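Long-range contact in phytochrome Response Regulator RcpA (Tolypothrix sp. PCC 7601, PDB 1K68), which probably relays a phytochrome light signal as a CheY-like response regulator, switched by phosphorylation of an aspartate beside a bound magnesium ion: residues H2-V8 / P28-V34. Residues are numbered along the deposited sequence; the frame is centred on the assembly and turned at random.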
ATOM      1  N   HIS A   2      10.417 -21.821   1.546  1.00 58.22           N
ATOM      2  CA  HIS A   2       9.940 -20.523   1.090  1.00 56.80           C
ATOM      3  C   HIS A   2      10.697 -20.069  -0.156  1.00 54.66           C
ATOM      4  O   HIS A   2      11.903 -20.291  -0.291  1.00 54.37           O
ATOM      5  CB  HIS A   2      10.082 -19.482   2.208  1.00 58.56           C
ATOM      6  CG  HIS A   2      11.456 -18.901   2.332  1.00 61.40           C
ATOM      7  ND1 HIS A   2      12.571 -19.664   2.607  1.00 63.35           N
ATOM      8  CD2 HIS A   2      11.894 -17.624   2.219  1.00 62.87           C
ATOM      9  CE1 HIS A   2      13.635 -18.881   2.657  1.00 64.27           C
ATOM     10  NE2 HIS A   2      13.252 -17.641   2.425  1.00 63.67           N
ATOM     11  N   LYS A   3       9.976 -19.437  -1.072  1.00 51.62           N
ATOM     12  CA  LYS A   3      10.571 -18.955  -2.307  1.00 47.88           C
ATOM     13  C   LYS A   3      10.960 -17.492  -2.146  1.00 44.82           C
ATOM     14  O   LYS A   3      10.289 -16.748  -1.437  1.00 46.85           O
ATOM     15  CB  LYS A   3       9.567 -19.118  -3.445  1.00 49.30           C
ATOM     16  CG  LYS A   3       9.074 -20.546  -3.594  1.00 49.56           C
ATOM     17  CD  LYS A   3       7.909 -20.644  -4.554  1.00 51.08           C
ATOM     18  CE  LYS A   3       7.445 -22.084  -4.692  1.00 50.49           C
ATOM     19  NZ  LYS A   3       6.341 -22.205  -5.675  1.00 51.08           N
ATOM     20  N   LYS A   4      12.052 -17.087  -2.784  1.00 41.18           N
ATOM     21  CA  LYS A   4      12.493 -15.701  -2.703  1.00 38.50           C
ATOM     22  C   LYS A   4      12.185 -14.940  -3.989  1.00 36.29           C
ATOM     23  O   LYS A   4      12.431 -15.431  -5.086  1.00 33.38           O
ATOM     24  CB  LYS A   4      13.998 -15.602  -2.437  1.00 38.93           C
ATOM     25  CG  LYS A   4      14.483 -14.144  -2.445  1.00 40.91           C
ATOM     26  CD  LYS A   4      15.993 -14.003  -2.407  1.00 42.27           C
ATOM     27  CE  LYS A   4      16.563 -14.292  -1.031  1.00 42.95           C
ATOM     28  NZ  LYS A   4      18.023 -13.992  -1.004  1.00 42.97           N
ATOM     29  N   ILE A   5      11.656 -13.731  -3.833  1.00 35.00           N
ATOM     30  CA  ILE A   5      11.321 -12.878  -4.958  1.00 33.86           C
ATOM     31  C   ILE A   5      12.209 -11.643  -4.899  1.00 33.59           C
ATOM     32  O   ILE A   5      12.283 -10.967  -3.867  1.00 32.11           O
ATOM     33  CB  ILE A   5       9.850 -12.452  -4.896  1.00 33.32           C
ATOM     34  CG1 ILE A   5       8.966 -13.690  -4.919  1.00 32.32           C
ATOM     35  CG2 ILE A   5       9.513 -11.554  -6.063  1.00 32.56           C
ATOM     36  CD1 ILE A   5       7.535 -13.393  -4.585  1.00 37.52           C
ATOM     37  N   PHE A   6      12.895 -11.372  -6.004  1.00 30.71           N
ATOM     38  CA  PHE A   6      13.793 -10.226  -6.101  1.00 30.79           C
ATOM     39  C   PHE A   6      13.103  -9.146  -6.935  1.00 30.67           C
ATOM     40  O   PHE A   6      12.880  -9.314  -8.135  1.00 28.29           O
ATOM     41  CB  PHE A   6      15.107 -10.672  -6.756  1.00 28.83           C
ATOM     42  CG  PHE A   6      16.219  -9.670  -6.650  1.00 30.47           C
ATOM     43  CD1 PHE A   6      16.619  -9.175  -5.410  1.00 31.02           C
ATOM     44  CD2 PHE A   6      16.903  -9.257  -7.786  1.00 27.99           C
ATOM     45  CE1 PHE A   6      17.685  -8.287  -5.309  1.00 30.08           C
ATOM     46  CE2 PHE A   6      17.973  -8.368  -7.697  1.00 28.80           C
ATOM     47  CZ  PHE A   6      18.368  -7.882  -6.455  1.00 29.59           C
ATOM     48  N   LEU A   7      12.749  -8.050  -6.274  1.00 29.39           N
ATOM     49  CA  LEU A   7      12.078  -6.931  -6.909  1.00 30.38           C
ATOM     50  C   LEU A   7      13.064  -5.800  -7.145  1.00 31.80           C
ATOM     51  O   LEU A   7      13.623  -5.248  -6.190  1.00 31.65           O
ATOM     52  CB  LEU A   7      10.932  -6.439  -6.020  1.00 30.57           C
ATOM     53  CG  LEU A   7      10.217  -5.127  -6.370  1.00 31.57           C
ATOM     54  CD1 LEU A   7       9.501  -5.236  -7.721  1.00 29.72           C
ATOM     55  CD2 LEU A   7       9.212  -4.811  -5.272  1.00 33.54           C
ATOM     56  N   VAL A   8      13.291  -5.484  -8.420  1.00 31.11           N
ATOM     57  CA  VAL A   8      14.188  -4.407  -8.819  1.00 31.47           C
ATOM     58  C   VAL A   8      13.268  -3.272  -9.275  1.00 32.46           C
ATOM     59  O   VAL A   8      12.741  -3.294 -10.392  1.00 30.09           O
ATOM     60  CB  VAL A   8      15.110  -4.842  -9.979  1.00 31.88           C
ATOM     61  CG1 VAL A   8      16.117  -3.737 -10.275  1.00 31.46           C
ATOM     62  CG2 VAL A   8      15.832  -6.142  -9.624  1.00 31.52           C
ATOM     63  N   PRO A  28       3.553 -17.866   2.409  1.00 60.55           N
ATOM     64  CA  PRO A  28       4.573 -16.853   2.706  1.00 58.90           C
ATOM     65  C   PRO A  28       5.804 -16.929   1.795  1.00 56.64           C
ATOM     66  O   PRO A  28       6.311 -18.015   1.505  1.00 57.58           O
ATOM     67  CB  PRO A  28       4.917 -17.135   4.167  1.00 59.53           C
ATOM     68  CG  PRO A  28       3.621 -17.630   4.717  1.00 59.49           C
ATOM     69  CD  PRO A  28       3.156 -18.580   3.636  1.00 60.37           C
ATOM     70  N   HIS A  29       6.271 -15.766   1.345  1.00 53.18           N
ATOM     71  CA  HIS A  29       7.442 -15.680   0.475  1.00 49.74           C
ATOM     72  C   HIS A  29       8.395 -14.654   1.053  1.00 48.80           C
ATOM     73  O   HIS A  29       8.032 -13.892   1.944  1.00 49.97           O
ATOM     74  CB  HIS A  29       7.054 -15.212  -0.930  1.00 48.30           C
ATOM     75  CG  HIS A  29       5.965 -16.012  -1.563  1.00 45.22           C
ATOM     76  ND1 HIS A  29       6.053 -17.375  -1.757  1.00 45.56           N
ATOM     77  CD2 HIS A  29       4.765 -15.642  -2.072  1.00 44.13           C
ATOM     78  CE1 HIS A  29       4.961 -17.808  -2.355  1.00 44.12           C
ATOM     79  NE2 HIS A  29       4.160 -16.772  -2.559  1.00 44.81           N
ATOM     80  N   GLU A  30       9.619 -14.632   0.546  1.00 47.21           N
ATOM     81  CA  GLU A  30      10.589 -13.650   1.000  1.00 46.52           C
ATOM     82  C   GLU A  30      10.788 -12.661  -0.135  1.00 44.74           C
ATOM     83  O   GLU A  30      11.112 -13.053  -1.251  1.00 45.02           O
ATOM     84  CB  GLU A  30      11.922 -14.305   1.349  1.00 47.11           C
ATOM     85  CG  GLU A  30      13.038 -13.297   1.521  1.00 50.06           C
ATOM     86  CD  GLU A  30      14.363 -13.933   1.887  1.00 52.80           C
ATOM     87  OE1 GLU A  30      14.774 -14.906   1.219  1.00 54.59           O
ATOM     88  OE2 GLU A  30      15.000 -13.447   2.841  1.00 54.53           O
ATOM     89  N   VAL A  31      10.590 -11.380   0.148  1.00 41.95           N
ATOM     90  CA  VAL A  31      10.749 -10.364  -0.874  1.00 39.30           C
ATOM     91  C   VAL A  31      11.923  -9.455  -0.581  1.00 39.18           C
ATOM     92  O   VAL A  31      11.940  -8.757   0.434  1.00 40.44           O
ATOM     93  CB  VAL A  31       9.485  -9.492  -0.995  1.00 40.66           C
ATOM     94  CG1 VAL A  31       9.613  -8.551  -2.187  1.00 36.94           C
ATOM     95  CG2 VAL A  31       8.256 -10.380  -1.140  1.00 40.88           C
ATOM     96  N   VAL A  32      12.909  -9.469  -1.470  1.00 36.95           N
ATOM     97  CA  VAL A  32      14.074  -8.619  -1.320  1.00 37.08           C
ATOM     98  C   VAL A  32      14.003  -7.572  -2.412  1.00 37.49           C
ATOM     99  O   VAL A  32      13.897  -7.894  -3.593  1.00 38.05           O
ATOM    100  CB  VAL A  32      15.370  -9.424  -1.436  1.00 37.21           C
ATOM    101  CG1 VAL A  32      16.562  -8.487  -1.468  1.00 36.66           C
ATOM    102  CG2 VAL A  32      15.482 -10.365  -0.248  1.00 36.88           C
ATOM    103  N   THR A  33      14.063  -6.312  -2.006  1.00 37.62           N
ATOM    104  CA  THR A  33      13.951  -5.201  -2.932  1.00 36.79           C
ATOM    105  C   THR A  33      15.203  -4.339  -3.023  1.00 37.50           C
ATOM    106  O   THR A  33      15.715  -3.886  -2.002  1.00 36.20           O
ATOM    107  CB  THR A  33      12.776  -4.281  -2.504  1.00 37.23           C
ATOM    108  OG1 THR A  33      11.586  -5.065  -2.320  1.00 37.22           O
ATOM    109  CG2 THR A  33      12.517  -3.203  -3.549  1.00 34.71           C
ATOM    110  N   VAL A  34      15.706  -4.138  -4.241  1.00 35.57           N
ATOM    111  CA  VAL A  34      16.851  -3.257  -4.465  1.00 36.12           C
ATOM    112  C   VAL A  34      16.309  -2.187  -5.403  1.00 36.19           C
ATOM    113  O   VAL A  34      15.405  -2.460  -6.205  1.00 35.18           O
ATOM    114  CB  VAL A  34      18.065  -3.966  -5.110  1.00 36.47           C
ATOM    115  CG1 VAL A  34      18.677  -4.939  -4.119  1.00 36.57           C
ATOM    116  CG2 VAL A  34      17.652  -4.666  -6.386  1.00 36.94           C
TER
HETATM  117  O   HOH W   1       7.337 -19.267  -0.696  1.00 41.21           O
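Glu30, Val34 and Ile5 give up the most surface where strand 4-8 meets strand 30-34, two parallel neighbours joined by five backbone hydrogen bonds. Glu30 N donates to Lys3 O, and Glu30 O accepts from Ile5 N at 2.7 Å. The Glu30 side chain, extended beyond CG, runs alongside Lys4; its CB lies in plane at the edge of the His2 imidazole, 3.4 Å from His2 CD2. His2 NE2 gives OE1 a weak hydrogen bond, while Lys4 NZ stops 4.0 Å from Glu30 OE1, beyond a salt bridge, and binds Tyr43 OH and Ser54 O. A carboxylate suits this partly exposed end of an outer strand.

Further along the same face the two strands present only apolar side chains. With CG anti to the backbone N (chi1 -168°), Phe6 reaches across, Phe6 CZ 3.3 Å from Val34 CG2 and Phe6 CD1 4.0 Å from Val32 CG1. Tyr43 of helix 37-44 stacks on its ring. With Phe6 cut back to an alanine, a gap would probably open beside Val32 and Val34, and Tyr43 would lose its stacking partner.

On the reverse face Ile5 CD1 reaches His29 CB (4.1 Å), Ile5 and Val31 touch Leu22, and Leu7 lies beside Thr33. Beta-branched Ile5 and Val34 suit buried, extended strands. Being parallel and joined through helix 12-23, the two strands form the first beta-alpha-beta crossover of the CheY-like receiver fold.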